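Local atomic coordinates of DUF211 domain-containing protein (Archaeoglobus fulgidus DSM 4304, PDB entry 3BPD), a protein that is of unknown function but binds magnesium ions and assembles into a heptamer. Residues V23-L28 with V37-S42; S29-V34 with Y62-G67; N50-I55 with S78-V83. The protein carries 1 engineered substitution. All blocks are in the same frame, centred on the assembly; numbering follows the deposited sequence.

How the contacts relate
All three contacts belong to one ferredoxin-like subunit, in which two helices cover one face of a four-stranded antiparallel sheet. Contact 1 is fully buried and purely apolar, setting the first helix on strand 34-44, at one edge of the subunit's own sheet. Contact 2 is partly buried and joins the loop that leaves that helix to the second helix; Leu-28 of contact 1 touches Ile-65 of contact 2, and Ile-65 also meets Ile-55 of contact 3. Contact 3 lies at the surface and is polar, with charged side chains reaching past a central strand beside a magnesium ion. Backbone pairing of His-40 with Lys-52 ties contacts 1 and 3 within the sheet.

Contact 1: residues V23-L28 with V37-S42; sequences VFALKL and VNIHLS
Phe-24, Ala-25 and Leu-28 meet Val-37 and Ile-39 where the first helix of a ferredoxin-like fold lies on strand 34-44 of the sheet. The end of Ile-39 reaches up to the helix: its CD1 lies 3.5 Å from Phe-24 CB and 3.4 Å from the backbone N of Ala-25. Ala-25 suits this place because its single methyl, CB, 3.9 Å from Ile-39 CD1, leaves the end of the isoleucine room to reach the helix backbone. One turn farther along the helix, Leu-28 CB packs on Val-37 CG2 at 3.9 Å, the beta-branched valine offering one of its two methyls to the leucine. No hydrogen bond crosses; the contact is wholly apolar and every residue in it is buried.

The two segments run nearly antiparallel, at 162°, with their axes 8.3 Å apart. In the strand, Val-37 and Ile-39 both point toward the helix, with Asn-38 between them pointing away. The ring of Phe-24 is carried off from the strand, with CG anti to the carbonyl carbon (chi1 -83°), and packs on Pro-19 and Met-72. Farther out, Leu-28 reaches Ile-65, Val-68 and Ile-69 of the second helix. On the edge away from strand 48-57, strand 34-44 pairs antiparallel with a strand of a neighbouring subunit, where Asn-38 ND2 is hydrogen-bonded to Glu-81 OE1 and Val-89 O of that chain.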
loop_
_atom_site.group_PDB
_atom_site.type_symbol
_atom_site.label_atom_id
_atom_site.label_comp_id
_atom_site.label_asym_id
_atom_site.label_seq_id
_atom_site.Cartn_x
_atom_site.Cartn_y
_atom_site.Cartn_z
ATOM N N VAL F 23 -27.832 -14.193 -2.983
ATOM C CA VAL F 23 -28.271 -15.528 -3.350
ATOM C C VAL F 23 -27.286 -16.070 -4.392
ATOM O O VAL F 23 -26.919 -17.247 -4.364
ATOM C CB VAL F 23 -29.706 -15.484 -3.895
ATOM C CG1 VAL F 23 -30.240 -16.886 -4.120
ATOM C CG2 VAL F 23 -30.597 -14.735 -2.900
ATOM N N PHE F 24 -26.843 -15.213 -5.305
ATOM C CA PHE F 24 -25.853 -15.641 -6.284
ATOM C C PHE F 24 -24.621 -16.097 -5.513
ATOM O O PHE F 24 -24.056 -17.158 -5.781
ATOM C CB PHE F 24 -25.456 -14.489 -7.201
ATOM C CG PHE F 24 -26.402 -14.273 -8.325
ATOM C CD1 PHE F 24 -27.734 -13.954 -8.067
ATOM C CD2 PHE F 24 -25.989 -14.454 -9.641
ATOM C CE1 PHE F 24 -28.644 -13.825 -9.093
ATOM C CE2 PHE F 24 -26.897 -14.329 -10.686
ATOM C CZ PHE F 24 -28.230 -14.015 -10.410
ATOM N N ALA F 25 -24.210 -15.280 -4.552
ATOM C CA ALA F 25 -23.051 -15.600 -3.746
ATOM C C ALA F 25 -23.221 -16.957 -3.090
ATOM O O ALA F 25 -22.404 -17.848 -3.307
ATOM C CB ALA F 25 -22.818 -14.522 -2.684
ATOM N N LEU F 26 -24.278 -17.129 -2.300
ATOM C CA LEU F 26 -24.496 -18.409 -1.631
ATOM C C LEU F 26 -24.399 -19.598 -2.584
ATOM O O LEU F 26 -23.605 -20.513 -2.367
ATOM C CB LEU F 26 -25.855 -18.421 -0.936
ATOM C CG LEU F 26 -25.968 -17.467 0.256
ATOM C CD1 LEU F 26 -27.428 -17.282 0.616
ATOM C CD2 LEU F 26 -25.161 -17.997 1.452
ATOM N N LYS F 27 -25.198 -19.576 -3.648
ATOM C CA LYS F 27 -25.203 -20.673 -4.602
ATOM C C LYS F 27 -23.842 -20.965 -5.212
ATOM O O LYS F 27 -23.455 -22.131 -5.340
ATOM C CB LYS F 27 -26.228 -20.416 -5.704
ATOM C CG LYS F 27 -27.656 -20.372 -5.189
ATOM C CD LYS F 27 -27.933 -21.562 -4.276
ATOM C CE LYS F 27 -29.231 -21.397 -3.514
ATOM N NZ LYS F 27 -29.408 -22.467 -2.494
ATOM N N LEU F 28 -23.113 -19.919 -5.589
ATOM C CA LEU F 28 -21.791 -20.111 -6.179
ATOM C C LEU F 28 -20.807 -20.643 -5.168
ATOM O O LEU F 28 -19.954 -21.466 -5.501
ATOM C CB LEU F 28 -21.260 -18.803 -6.759
ATOM C CG LEU F 28 -21.805 -18.495 -8.152
ATOM C CD1 LEU F 28 -21.499 -17.067 -8.539
ATOM C CD2 LEU F 28 -21.194 -19.466 -9.147
ATOM N N VAL F 37 -16.414 -16.612 -2.577
ATOM C CA VAL F 37 -17.008 -15.790 -3.619
ATOM C C VAL F 37 -17.226 -14.356 -3.172
ATOM O O VAL F 37 -17.671 -14.095 -2.059
ATOM C CB VAL F 37 -18.370 -16.350 -4.059
ATOM C CG1 VAL F 37 -18.972 -15.466 -5.137
ATOM C CG2 VAL F 37 -18.210 -17.761 -4.570
ATOM N N ASN F 38 -16.898 -13.424 -4.050
ATOM C CA ASN F 38 -17.108 -12.024 -3.753
ATOM C C ASN F 38 -17.931 -11.403 -4.862
ATOM O O ASN F 38 -17.584 -11.471 -6.046
ATOM C CB ASN F 38 -15.791 -11.270 -3.633
ATOM C CG ASN F 38 -16.002 -9.775 -3.441
ATOM O OD1 ASN F 38 -16.590 -9.107 -4.291
ATOM N ND2 ASN F 38 -15.529 -9.248 -2.319
ATOM N N ILE F 39 -19.048 -10.815 -4.483
ATOM C CA ILE F 39 -19.875 -10.170 -5.472
ATOM C C ILE F 39 -19.927 -8.679 -5.179
ATOM O O ILE F 39 -20.393 -8.240 -4.127
ATOM C CB ILE F 39 -21.279 -10.782 -5.516
ATOM C CG1 ILE F 39 -21.176 -12.239 -5.964
ATOM C CG2 ILE F 39 -22.131 -10.032 -6.510
ATOM C CD1 ILE F 39 -22.492 -12.901 -6.209
ATOM N N HIS F 40 -19.395 -7.906 -6.114
ATOM C CA HIS F 40 -19.374 -6.464 -5.979
ATOM C C HIS F 40 -20.436 -5.821 -6.867
ATOM O O HIS F 40 -20.555 -6.155 -8.052
ATOM C CB HIS F 40 -18.006 -5.931 -6.364
ATOM C CG HIS F 40 -17.930 -4.440 -6.363
ATOM N ND1 HIS F 40 -17.883 -3.700 -5.202
ATOM C CD2 HIS F 40 -17.946 -3.548 -7.382
ATOM C CE1 HIS F 40 -17.871 -2.415 -5.504
ATOM N NE2 HIS F 40 -17.909 -2.296 -6.819
ATOM N N LEU F 41 -21.211 -4.911 -6.287
ATOM C CA LEU F 41 -22.257 -4.211 -7.022
ATOM C C LEU F 41 -21.659 -3.005 -7.745
ATOM O O LEU F 41 -21.157 -2.066 -7.121
ATOM C CB LEU F 41 -23.358 -3.752 -6.065
ATOM C CG LEU F 41 -24.446 -2.859 -6.669
ATOM C CD1 LEU F 41 -25.147 -3.588 -7.794
ATOM C CD2 LEU F 41 -25.438 -2.461 -5.592
ATOM N N SER F 42 -21.718 -3.037 -9.071
ATOM C CA SER F 42 -21.169 -1.960 -9.888
ATOM C C SER F 42 -22.173 -0.850 -10.123
ATOM O O SER F 42 -21.824 0.318 -10.077
ATOM C CB SER F 42 -20.701 -2.512 -11.231
ATOM O OG SER F 42 -19.723 -3.525 -11.053
#

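Contact 2: residues S29-V34 with Y62-G67; sequences SELENV and YEQIKG
Leu-31 reaches from the loop after the first helix to Gln-64 and Ile-65 on the second, and its two methyl groups divide the work. The apolar part belongs to CD1, which lies 3.9 Å from Ile-65 CG1, the two side chains crossing at a slant. Leucine suits the position because its branch lets one residue serve two partners: it points at the helix, with CG anti to its own carbonyl carbon (chi1 -82°), and the fork then opens over the helix surface.

The second kind of contact is between a methyl and an amide. Gln-64 extends toward the loop, CG anti to the backbone N (chi1 -177°), and slides past Leu-31 in the opposite direction, bringing its terminal amide beside CD2. The exact spacing there is doubtful, but a glutamine is apt at this edge, since its methylenes can lie along a leucine while the polar amide suits a place partly open to solvent. With an alanine at Leu-31, Ile-65 would probably lose its apolar partner on the loop side, leaving a gap between loop and helix.

Hydrogen bonds shape both partners without crossing between them. A type II beta turn runs from Leu-31 to Val-34, closed by a weak bond from Val-34 N to Leu-31 O (3.4 Å). Asn-33 takes the positive phi (86°) of its third position, which asparagine tolerates well. At the start of helix 62-71, the side chain of Asp-61 accepts from Gln-64 N through OD2.

Behind Leu-31, Ile-65 rests on Leu-9 of strand 6-16 and Ile-55 of strand 48-57, while Val-34 begins strand 34-44 against Ile-55 and Leu-60. The loop thus leads from helix 21-29 into strand 34-44, and Leu-31 joins it to helix 62-71 on the helical side of the sheet.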
loop_
_atom_site.group_PDB
_atom_site.type_symbol
_atom_site.label_atom_id
_atom_site.label_comp_id
_atom_site.label_asym_id
_atom_site.label_seq_id
_atom_site.Cartn_x
_atom_site.Cartn_y
_atom_site.Cartn_z
ATOM N N SER F 29 -20.936 -20.179 -3.929
ATOM C CA SER F 29 -20.034 -20.601 -2.861
ATOM C C SER F 29 -20.253 -22.051 -2.473
ATOM O O SER F 29 -19.369 -22.687 -1.907
ATOM C CB SER F 29 -20.222 -19.733 -1.615
ATOM O OG SER F 29 -21.435 -20.046 -0.963
ATOM N N GLU F 30 -21.436 -22.573 -2.774
ATOM C CA GLU F 30 -21.753 -23.952 -2.426
ATOM C C GLU F 30 -21.215 -24.959 -3.443
ATOM O O GLU F 30 -21.237 -26.171 -3.197
ATOM C CB GLU F 30 -23.261 -24.097 -2.241
ATOM C CG GLU F 30 -23.799 -23.319 -1.042
ATOM C CD GLU F 30 -25.314 -23.197 -1.046
ATOM O OE1 GLU F 30 -25.876 -22.619 -0.094
ATOM O OE2 GLU F 30 -25.953 -23.674 -2.004
ATOM N N LEU F 31 -20.724 -24.456 -4.574
ATOM C CA LEU F 31 -20.135 -25.307 -5.602
ATOM C C LEU F 31 -18.885 -25.970 -5.014
ATOM O O LEU F 31 -18.209 -25.409 -4.140
ATOM C CB LEU F 31 -19.744 -24.477 -6.827
ATOM C CG LEU F 31 -20.814 -24.117 -7.850
ATOM C CD1 LEU F 31 -20.288 -23.047 -8.798
ATOM C CD2 LEU F 31 -21.203 -25.370 -8.614
ATOM N N GLU F 32 -18.578 -27.163 -5.498
ATOM C CA GLU F 32 -17.422 -27.901 -5.003
ATOM C C GLU F 32 -16.133 -27.338 -5.582
ATOM O O GLU F 32 -16.044 -27.037 -6.777
ATOM C CB GLU F 32 -17.576 -29.377 -5.365
ATOM C CG GLU F 32 -19.008 -29.867 -5.167
ATOM C CD GLU F 32 -19.168 -30.842 -4.005
ATOM O OE1 GLU F 32 -18.853 -32.042 -4.184
ATOM O OE2 GLU F 32 -19.607 -30.412 -2.915
ATOM N N ASN F 33 -15.134 -27.194 -4.724
ATOM C CA ASN F 33 -13.848 -26.652 -5.134
ATOM C C ASN F 33 -13.816 -25.129 -5.073
ATOM O O ASN F 33 -12.802 -24.508 -5.396
ATOM C CB ASN F 33 -13.483 -27.142 -6.536
ATOM C CG ASN F 33 -12.736 -28.462 -6.508
ATOM O OD1 ASN F 33 -12.547 -29.102 -7.548
ATOM N ND2 ASN F 33 -12.294 -28.872 -5.312
ATOM N N VAL F 34 -14.925 -24.526 -4.656
ATOM C CA VAL F 34 -14.968 -23.085 -4.526
ATOM C C VAL F 34 -14.606 -22.703 -3.096
ATOM O O VAL F 34 -15.301 -23.056 -2.146
ATOM C CB VAL F 34 -16.358 -22.530 -4.915
ATOM C CG1 VAL F 34 -16.561 -21.130 -4.346
ATOM C CG2 VAL F 34 -16.467 -22.481 -6.425
ATOM N N TYR F 62 -15.402 -23.808 -15.255
ATOM C CA TYR F 62 -16.073 -22.645 -15.821
ATOM C C TYR F 62 -17.519 -22.881 -16.248
ATOM O O TYR F 62 -18.409 -22.113 -15.877
ATOM C CB TYR F 62 -15.285 -22.081 -17.009
ATOM C CG TYR F 62 -15.910 -20.818 -17.545
ATOM C CD1 TYR F 62 -15.971 -19.656 -16.767
ATOM C CD2 TYR F 62 -16.482 -20.792 -18.809
ATOM C CE1 TYR F 62 -16.591 -18.501 -17.243
ATOM C CE2 TYR F 62 -17.104 -19.650 -19.297
ATOM C CZ TYR F 62 -17.156 -18.507 -18.514
ATOM O OH TYR F 62 -17.781 -17.388 -19.021
ATOM N N GLU F 63 -17.765 -23.921 -17.034
ATOM C CA GLU F 63 -19.127 -24.202 -17.474
ATOM C C GLU F 63 -20.068 -24.301 -16.269
ATOM O O GLU F 63 -21.126 -23.673 -16.239
ATOM C CB GLU F 63 -19.172 -25.505 -18.288
ATOM C CG GLU F 63 -18.382 -25.479 -19.617
ATOM C CD GLU F 63 -18.875 -24.428 -20.632
ATOM O OE1 GLU F 63 -20.093 -24.394 -20.933
ATOM O OE2 GLU F 63 -18.029 -23.651 -21.136
ATOM N N GLN F 64 -19.676 -25.087 -15.276
ATOM C CA GLN F 64 -20.491 -25.241 -14.086
ATOM C C GLN F 64 -20.778 -23.881 -13.442
ATOM O O GLN F 64 -21.912 -23.602 -13.061
ATOM C CB GLN F 64 -19.794 -26.157 -13.078
ATOM C CG GLN F 64 -20.622 -26.428 -11.834
ATOM C CD GLN F 64 -19.864 -27.227 -10.794
ATOM O OE1 GLN F 64 -18.717 -26.910 -10.477
ATOM N NE2 GLN F 64 -20.504 -28.259 -10.244
ATOM N N ILE F 65 -19.756 -23.038 -13.318
ATOM C CA ILE F 65 -19.939 -21.719 -12.725
ATOM C C ILE F 65 -20.873 -20.882 -13.592
ATOM O O ILE F 65 -21.744 -20.171 -13.079
ATOM C CB ILE F 65 -18.592 -20.987 -12.559
ATOM C CG1 ILE F 65 -17.781 -21.659 -11.447
ATOM C CG2 ILE F 65 -18.829 -19.523 -12.228
ATOM C CD1 ILE F 65 -16.375 -21.136 -11.280
ATOM N N LYS F 66 -20.695 -20.978 -14.907
ATOM C CA LYS F 66 -21.534 -20.243 -15.845
ATOM C C LYS F 66 -22.967 -20.771 -15.712
ATOM O O LYS F 66 -23.945 -20.022 -15.789
ATOM C CB LYS F 66 -21.023 -20.446 -17.279
ATOM C CG LYS F 66 -21.855 -19.735 -18.335
ATOM C CD LYS F 66 -21.386 -20.045 -19.748
ATOM C CE LYS F 66 -22.390 -19.497 -20.765
ATOM N NZ LYS F 66 -22.018 -19.681 -22.203
ATOM N N GLY F 67 -23.069 -22.077 -15.500
ATOM C CA GLY F 67 -24.365 -22.691 -15.353
ATOM C C GLY F 67 -25.129 -22.041 -14.227
ATOM O O GLY F 67 -26.252 -21.589 -14.432
#

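Contact 3: residues N50-I55 with S78-V83; sequences NIKITI and SVDEVV. With MG (magnesium ion), chain Y.
Lys-52 and Asp-80 meet beside a magnesium site on the face of the ferredoxin-like sheet turned from its helices. Strands 48-57 and 75-85 are not neighbours: strand 6-16 runs between them, and the nearest CA atoms, those of Lys-52 and Asp-80, are 9.0 Å apart. A long side chain must therefore span most of the gap, and lysine has the length for it; a bend at chi2 (73°) turns its chain, which crosses that of the aspartate at about a right angle. Its CE comes 3.2 Å from Asp-80 OD2, whereas NZ stays 3.9 Å from the same oxygen, a long salt bridge.

Asp-80 is placed by a classic beta bulge, in which it and Glu-81 both face Val-10 on the intervening strand. Glu-81 makes a salt bridge with Arg-8, and Asp-80 packs on Leu-41 of a neighbouring subunit.

The magnesium ion is bound by Ser-78 OG at 2.3 Å, and Asp-12 of strand 6-16 binds it too. Asp-80 OD1 remains 3.8 Å from the ion, which makes Asp-80 a second-shell residue. Its negative charge probably balances part of the positive charge of the lysine and the metal. A serine serves here because one hydroxyl can hold the metal and still act as a donor: Ser-78 OG donates a hydrogen bond to Asp-80 OD1 at 2.8 Å, on the syn side of the carboxylate and 26° out of its plane.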
loop_
_atom_site.group_PDB
_atom_site.type_symbol
_atom_site.label_atom_id
_atom_site.label_comp_id
_atom_site.label_asym_id
_atom_site.label_seq_id
_atom_site.Cartn_x
_atom_site.Cartn_y
_atom_site.Cartn_z
ATOM N N ASN F 50 -25.479 -4.342 -12.607
ATOM C CA ASN F 50 -24.205 -4.758 -13.156
ATOM C C ASN F 50 -23.398 -5.093 -11.906
ATOM O O ASN F 50 -23.299 -4.282 -10.978
ATOM C CB ASN F 50 -23.553 -3.629 -13.957
ATOM C CG ASN F 50 -24.146 -3.487 -15.361
ATOM O OD1 ASN F 50 -24.149 -4.443 -16.132
ATOM N ND2 ASN F 50 -24.645 -2.290 -15.695
ATOM N N ILE F 51 -22.853 -6.302 -11.872
ATOM C CA ILE F 51 -22.083 -6.755 -10.725
ATOM C C ILE F 51 -20.772 -7.429 -11.137
ATOM O O ILE F 51 -20.688 -8.029 -12.211
ATOM C CB ILE F 51 -22.925 -7.753 -9.873
ATOM C CG1 ILE F 51 -23.266 -8.999 -10.703
ATOM C CG2 ILE F 51 -24.215 -7.090 -9.412
ATOM C CD1 ILE F 51 -24.098 -10.044 -9.952
ATOM N N LYS F 52 -19.751 -7.314 -10.285
ATOM C CA LYS F 52 -18.450 -7.947 -10.526
ATOM C C LYS F 52 -18.343 -9.174 -9.602
ATOM O O LYS F 52 -18.442 -9.043 -8.381
ATOM C CB LYS F 52 -17.306 -6.970 -10.216
ATOM C CG LYS F 52 -16.403 -6.681 -11.397
ATOM C CD LYS F 52 -17.100 -5.788 -12.418
ATOM C CE LYS F 52 -16.228 -5.505 -13.629
ATOM N NZ LYS F 52 -16.729 -4.304 -14.355
ATOM N N ILE F 53 -18.152 -10.359 -10.181
ATOM C CA ILE F 53 -18.040 -11.590 -9.394
ATOM C C ILE F 53 -16.612 -12.134 -9.376
ATOM O O ILE F 53 -16.009 -12.359 -10.422
ATOM C CB ILE F 53 -18.957 -12.711 -9.940
ATOM C CG1 ILE F 53 -20.434 -12.295 -9.850
ATOM C CG2 ILE F 53 -18.731 -13.989 -9.146
ATOM C CD1 ILE F 53 -21.424 -13.297 -10.491
ATOM N N THR F 54 -16.074 -12.331 -8.179
ATOM C CA THR F 54 -14.733 -12.863 -8.026
ATOM C C THR F 54 -14.882 -14.223 -7.356
ATOM O O THR F 54 -15.420 -14.326 -6.249
ATOM C CB THR F 54 -13.853 -11.953 -7.131
ATOM O OG1 THR F 54 -13.750 -10.660 -7.722
ATOM C CG2 THR F 54 -12.449 -12.529 -6.977
ATOM N N ILE F 55 -14.418 -15.260 -8.046
ATOM C CA ILE F 55 -14.481 -16.625 -7.547
ATOM C C ILE F 55 -13.086 -17.188 -7.340
ATOM O O ILE F 55 -12.249 -17.177 -8.248
ATOM C CB ILE F 55 -15.215 -17.537 -8.524
ATOM C CG1 ILE F 55 -16.566 -16.936 -8.869
ATOM C CG2 ILE F 55 -15.422 -18.902 -7.905
ATOM C CD1 ILE F 55 -17.321 -17.736 -9.880
ATOM N N SER F 78 -18.573 -10.432 -19.759
ATOM C CA SER F 78 -17.159 -10.590 -20.034
ATOM C C SER F 78 -16.379 -11.171 -18.856
ATOM O O SER F 78 -16.743 -10.982 -17.694
ATOM C CB SER F 78 -16.562 -9.242 -20.417
ATOM O OG SER F 78 -16.553 -8.393 -19.294
ATOM N N VAL F 79 -15.305 -11.884 -19.180
ATOM C CA VAL F 79 -14.422 -12.488 -18.195
ATOM C C VAL F 79 -13.302 -11.467 -18.054
ATOM O O VAL F 79 -12.477 -11.339 -18.941
ATOM C CB VAL F 79 -13.865 -13.830 -18.739
ATOM C CG1 VAL F 79 -12.928 -14.464 -17.729
ATOM C CG2 VAL F 79 -15.020 -14.768 -19.076
ATOM N N ASP F 80 -13.259 -10.734 -16.954
ATOM C CA ASP F 80 -12.234 -9.703 -16.821
ATOM C C ASP F 80 -10.881 -10.166 -16.302
ATOM O O ASP F 80 -9.872 -9.493 -16.509
ATOM C CB ASP F 80 -12.760 -8.533 -15.982
ATOM C CG ASP F 80 -14.038 -7.934 -16.555
ATOM O OD1 ASP F 80 -14.257 -8.014 -17.778
ATOM O OD2 ASP F 80 -14.827 -7.371 -15.780
ATOM N N GLU F 81 -10.854 -11.304 -15.623
ATOM C CA GLU F 81 -9.596 -11.845 -15.137
ATOM C C GLU F 81 -9.695 -13.339 -14.959
ATOM O O GLU F 81 -10.740 -13.857 -14.573
ATOM C CB GLU F 81 -9.179 -11.227 -13.808
ATOM C CG GLU F 81 -7.661 -11.136 -13.689
ATOM C CD GLU F 81 -7.150 -11.012 -12.266
ATOM O OE1 GLU F 81 -6.045 -10.457 -12.086
ATOM O OE2 GLU F 81 -7.832 -11.485 -11.331
ATOM N N VAL F 82 -8.600 -14.029 -15.256
ATOM C CA VAL F 82 -8.538 -15.476 -15.108
ATOM C C VAL F 82 -7.183 -15.826 -14.530
ATOM O O VAL F 82 -6.180 -15.233 -14.898
ATOM C CB VAL F 82 -8.638 -16.210 -16.454
ATOM C CG1 VAL F 82 -8.928 -17.678 -16.203
ATOM C CG2 VAL F 82 -9.705 -15.591 -17.324
ATOM N N VAL F 83 -7.153 -16.781 -13.614
ATOM C CA VAL F 83 -5.896 -17.226 -13.036
ATOM C C VAL F 83 -5.876 -18.750 -13.106
ATOM O O VAL F 83 -6.853 -19.406 -12.760
ATOM C CB VAL F 83 -5.754 -16.760 -11.589
ATOM C CG1 VAL F 83 -4.389 -17.130 -11.069
ATOM C CG2 VAL F 83 -5.955 -15.259 -11.513
HETATM MG MG MG Y . -17.284 -6.200 -19.158
#